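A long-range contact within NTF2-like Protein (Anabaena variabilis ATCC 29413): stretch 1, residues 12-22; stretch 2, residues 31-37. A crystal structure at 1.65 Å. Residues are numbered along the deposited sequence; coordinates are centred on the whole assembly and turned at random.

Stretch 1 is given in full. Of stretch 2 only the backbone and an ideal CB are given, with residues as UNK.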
# COMPACT_ATOMS: atom_id res chain seq x y z
N LYS A 12 -6.78 -12.30 -12.42
CA LYS A 12 -6.08 -12.82 -13.57
C LYS A 12 -5.32 -11.71 -14.30
O LYS A 12 -4.11 -11.79 -14.53
CB LYS A 12 -7.04 -13.53 -14.53
CG LYS A 12 -6.30 -14.23 -15.65
CD LYS A 12 -7.20 -15.25 -16.35
CE LYS A 12 -6.54 -15.81 -17.60
NZ LYS A 12 -6.40 -14.76 -18.63
N VAL A 13 -6.05 -10.67 -14.64
CA VAL A 13 -5.49 -9.55 -15.41
C VAL A 13 -4.40 -8.84 -14.60
O VAL A 13 -3.33 -8.54 -15.11
CB VAL A 13 -6.59 -8.56 -15.87
CG1 VAL A 13 -5.98 -7.28 -16.44
CG2 VAL A 13 -7.47 -9.24 -16.88
N ALA A 14 -4.68 -8.57 -13.33
CA ALA A 14 -3.67 -7.90 -12.45
C ALA A 14 -2.39 -8.72 -12.39
O ALA A 14 -1.26 -8.18 -12.47
CB ALA A 14 -4.22 -7.64 -11.02
N HIS A 15 -2.55 -10.03 -12.22
CA HIS A 15 -1.36 -10.90 -12.13
C HIS A 15 -0.58 -10.83 -13.42
O HIS A 15 0.66 -10.88 -13.41
CB HIS A 15 -1.68 -12.35 -11.77
CG HIS A 15 -1.80 -12.64 -10.30
ND1 HIS A 15 -0.70 -12.72 -9.46
CD2 HIS A 15 -2.88 -12.87 -9.52
CE1 HIS A 15 -1.12 -12.98 -8.23
NE2 HIS A 15 -2.43 -13.09 -8.24
N GLN A 16 -1.27 -10.74 -14.55
CA GLN A 16 -0.55 -10.67 -15.82
C GLN A 16 0.19 -9.35 -15.87
O GLN A 16 1.35 -9.30 -16.26
CB GLN A 16 -1.48 -10.79 -17.03
CG GLN A 16 -0.71 -10.76 -18.35
CD GLN A 16 0.29 -11.92 -18.46
OE1 GLN A 16 1.51 -11.73 -18.31
NE2 GLN A 16 -0.23 -13.11 -18.71
N GLY A 17 -0.47 -8.29 -15.47
CA GLY A 17 0.18 -6.97 -15.36
C GLY A 17 1.40 -7.00 -14.47
O GLY A 17 2.44 -6.38 -14.81
N PHE A 18 1.30 -7.74 -13.37
CA PHE A 18 2.40 -7.77 -12.40
C PHE A 18 3.59 -8.53 -12.99
O PHE A 18 4.73 -8.18 -12.79
CB PHE A 18 2.00 -8.35 -11.05
CG PHE A 18 2.91 -7.91 -9.95
CD1 PHE A 18 2.89 -6.58 -9.52
CD2 PHE A 18 3.81 -8.78 -9.38
CE1 PHE A 18 3.74 -6.16 -8.52
CE2 PHE A 18 4.68 -8.36 -8.38
CZ PHE A 18 4.63 -7.03 -7.95
N GLU A 19 3.30 -9.55 -13.79
CA GLU A 19 4.38 -10.24 -14.52
C GLU A 19 5.11 -9.27 -15.43
O GLU A 19 6.32 -9.23 -15.45
CB GLU A 19 3.81 -11.39 -15.36
CG GLU A 19 3.37 -12.55 -14.53
CD GLU A 19 4.51 -13.45 -14.11
OE1 GLU A 19 5.24 -13.94 -15.00
OE2 GLU A 19 4.69 -13.66 -12.90
N PHE A 20 4.37 -8.49 -16.20
CA PHE A 20 5.00 -7.54 -17.14
C PHE A 20 5.72 -6.40 -16.39
O PHE A 20 6.73 -5.86 -16.86
CB PHE A 20 4.04 -6.99 -18.22
CG PHE A 20 3.57 -8.06 -19.17
CD1 PHE A 20 4.40 -9.11 -19.46
CD2 PHE A 20 2.31 -8.02 -19.74
CE1 PHE A 20 3.99 -10.14 -20.31
CE2 PHE A 20 1.90 -9.04 -20.60
CZ PHE A 20 2.75 -10.10 -20.87
N PHE A 21 5.22 -6.10 -15.20
CA PHE A 21 5.81 -5.06 -14.33
C PHE A 21 7.15 -5.58 -13.78
O PHE A 21 8.18 -4.91 -13.81
CB PHE A 21 4.83 -4.72 -13.21
CG PHE A 21 5.35 -3.76 -12.19
CD1 PHE A 21 5.36 -2.38 -12.40
CD2 PHE A 21 5.74 -4.24 -10.95
CE1 PHE A 21 5.81 -1.51 -11.39
CE2 PHE A 21 6.17 -3.38 -9.95
CZ PHE A 21 6.21 -2.04 -10.16
N THR A 22 7.13 -6.85 -13.38
CA THR A 22 8.34 -7.53 -12.90
C THR A 22 9.41 -7.47 -13.99
O THR A 22 10.56 -7.12 -13.76
CB THR A 22 8.03 -9.00 -12.49
OG1 THR A 22 7.17 -8.99 -11.33
CG2 THR A 22 9.32 -9.81 -12.20
N UNK A 31 7.34 -2.31 -22.86
CA UNK A 31 6.26 -2.31 -23.86
C UNK A 31 5.11 -3.24 -23.51
O UNK A 31 3.94 -2.92 -23.74
CB UNK A 31 6.82 -2.70 -25.23
N UNK A 32 5.43 -4.39 -22.92
CA UNK A 32 4.41 -5.42 -22.68
C UNK A 32 3.46 -4.91 -21.60
O UNK A 32 2.25 -5.08 -21.69
CB UNK A 32 5.04 -6.75 -22.27
N UNK A 33 4.04 -4.27 -20.58
CA UNK A 33 3.23 -3.65 -19.52
C UNK A 33 2.36 -2.52 -20.09
O UNK A 33 1.17 -2.45 -19.83
CB UNK A 33 4.13 -3.11 -18.41
N UNK A 34 2.97 -1.65 -20.88
CA UNK A 34 2.28 -0.50 -21.45
C UNK A 34 1.10 -0.92 -22.33
O UNK A 34 0.04 -0.29 -22.35
CB UNK A 34 3.26 0.35 -22.26
N UNK A 35 1.31 -2.02 -23.03
CA UNK A 35 0.31 -2.51 -23.99
C UNK A 35 -0.96 -2.94 -23.24
O UNK A 35 -2.05 -3.07 -23.82
CB UNK A 35 0.87 -3.67 -24.81
N UNK A 36 -0.81 -3.19 -21.95
CA UNK A 36 -1.93 -3.66 -21.16
C UNK A 36 -2.66 -2.54 -20.48
O UNK A 36 -3.63 -2.77 -19.75
CB UNK A 36 -1.45 -4.67 -20.12
N UNK A 37 -2.21 -1.31 -20.72
CA UNK A 37 -2.82 -0.13 -20.08
C UNK A 37 -3.89 0.51 -20.97
O UNK A 37 -3.74 0.59 -22.19
CB UNK A 37 -1.74 0.90 -19.75

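Stretch 1 is helical throughout. The face it turns to stretch 2 carries the Phe-20 ring, the bare backbone at Gly-17, and parts of Val-13, Gln-16 and Phe-21. No hydrogen bond joins the two stretches directly, so the contact rests on packing.

Position 31 has helical backbone angles. Its ideal CB has nothing of stretch 1 within 5.5 Å. Stretch 1 sets no demand here, and many side chains would suit. The residue is Gln-31. Its NE2 donates a hydrogen bond of 2.7 Å to OD1 of the residue at position 35, one turn on.

Position 32 is also helical, and its CA-to-CB bond points toward stretch 1. The ideal CB lies 3.7 Å from Phe-20 CG, above the ring. The visible atoms offer an aromatic face and no charge to pair with. Alanine, or a longer chain with an aliphatic start, would fit; a polar end would have to lead elsewhere. The residue is Lys-32. Its CB sits 3.8 Å from the centroid of the Phe-20 ring, 14° off the normal, a CH-pi contact over the face. Its CD is 3.7 Å from Phe-20 CE1. The end of the chain then leads away.

Position 33 is closest to stretch 1 in register, with its CA 4.9 Å from the CA of Phe-20. CA-to-CB points sideways. The ideal CB is 3.9 Å from Phe-20 CB and 4.5 Å from Phe-21 N. Gly-17 has no side chain, which leaves its surface low, and the Phe-21 side chain adds an apolar wall. Leucine, isoleucine, methionine or an aromatic would all be reasonable. The residue is Phe-33, with chi1 in t. Its CD1 comes within 3.4 Å of Gly-17 O, and its CE1 is 4.2 Å from Phe-21 CB. The edge of Phe-21 points toward the face of Phe-33, with centroids 6.0 Å apart and planes at 58°. A water also links the backbones: it donates to Phe-20 O at 2.8 Å and accepts from Phe-33 N at 3.2 Å.

Position 34 points away from stretch 1, which cannot choose its residue. It is Leu-34, the first residue of a type I beta turn.

Position 35 points sideways, and its ideal CB is beyond 5.5 Å of stretch 1. Small or polar residues would suit a turn. Asp-35 receives the bond from Gln-31.

Position 36 points toward stretch 1, but its ideal CB is still 5.1 Å from Phe-20 CD2. The gap calls for a long, flexible apolar chain; leucine might fill part of it. The residue is Met-36, present as selenomethionine. SE lies 3.6 Å from Phe-20 CD2, at the edge of that ring, and 3.8 Å from Gln-16 CG. CE reaches on to Val-13, 3.4 Å from its O and 3.6 Å from its CG1, and lies 3.8 Å from Gly-17 N.

Position 37 is out of reach, so stretch 1 is silent about it. Leu-37 closes the turn.

Stretch 2, residues 31-37: QKFLDML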
# COMPACT_ATOMS: atom_id res chain seq x y z
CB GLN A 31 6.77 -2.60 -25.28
CG GLN A 31 5.76 -2.14 -26.32
CD GLN A 31 5.41 -0.66 -26.17
OE1 GLN A 31 6.30 0.20 -26.15
NE2 GLN A 31 4.12 -0.36 -26.05
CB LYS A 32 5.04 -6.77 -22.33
CG LYS A 32 5.62 -7.47 -23.54
CD LYS A 32 5.71 -8.95 -23.34
CE LYS A 32 6.31 -9.65 -24.58
NZ LYS A 32 5.42 -9.55 -25.77
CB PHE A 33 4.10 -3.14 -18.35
CG PHE A 33 3.31 -2.58 -17.23
CD1 PHE A 33 2.51 -3.43 -16.46
CD2 PHE A 33 3.35 -1.23 -16.91
CE1 PHE A 33 1.76 -2.94 -15.39
CE2 PHE A 33 2.59 -0.74 -15.86
CZ PHE A 33 1.79 -1.62 -15.11
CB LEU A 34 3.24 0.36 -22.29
CG LEU A 34 4.30 1.15 -21.53
CD1 LEU A 34 5.32 1.73 -22.48
CD2 LEU A 34 3.66 2.26 -20.67
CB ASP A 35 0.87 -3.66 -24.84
CG ASP A 35 1.79 -3.18 -25.95
OD1 ASP A 35 1.90 -1.96 -26.19
OD2 ASP A 35 2.42 -4.04 -26.60
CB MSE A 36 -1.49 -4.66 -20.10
CG MSE A 36 -1.47 -6.08 -20.58
SE MSE A 36 -1.06 -7.03 -19.00
CE MSE A 36 -2.85 -7.14 -18.17
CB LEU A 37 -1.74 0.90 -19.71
CG LEU A 37 -0.50 0.34 -19.02
CD1 LEU A 37 0.50 1.43 -18.64
CD2 LEU A 37 -0.93 -0.44 -17.77
O HOH W 1 6.96 -4.93 -19.54
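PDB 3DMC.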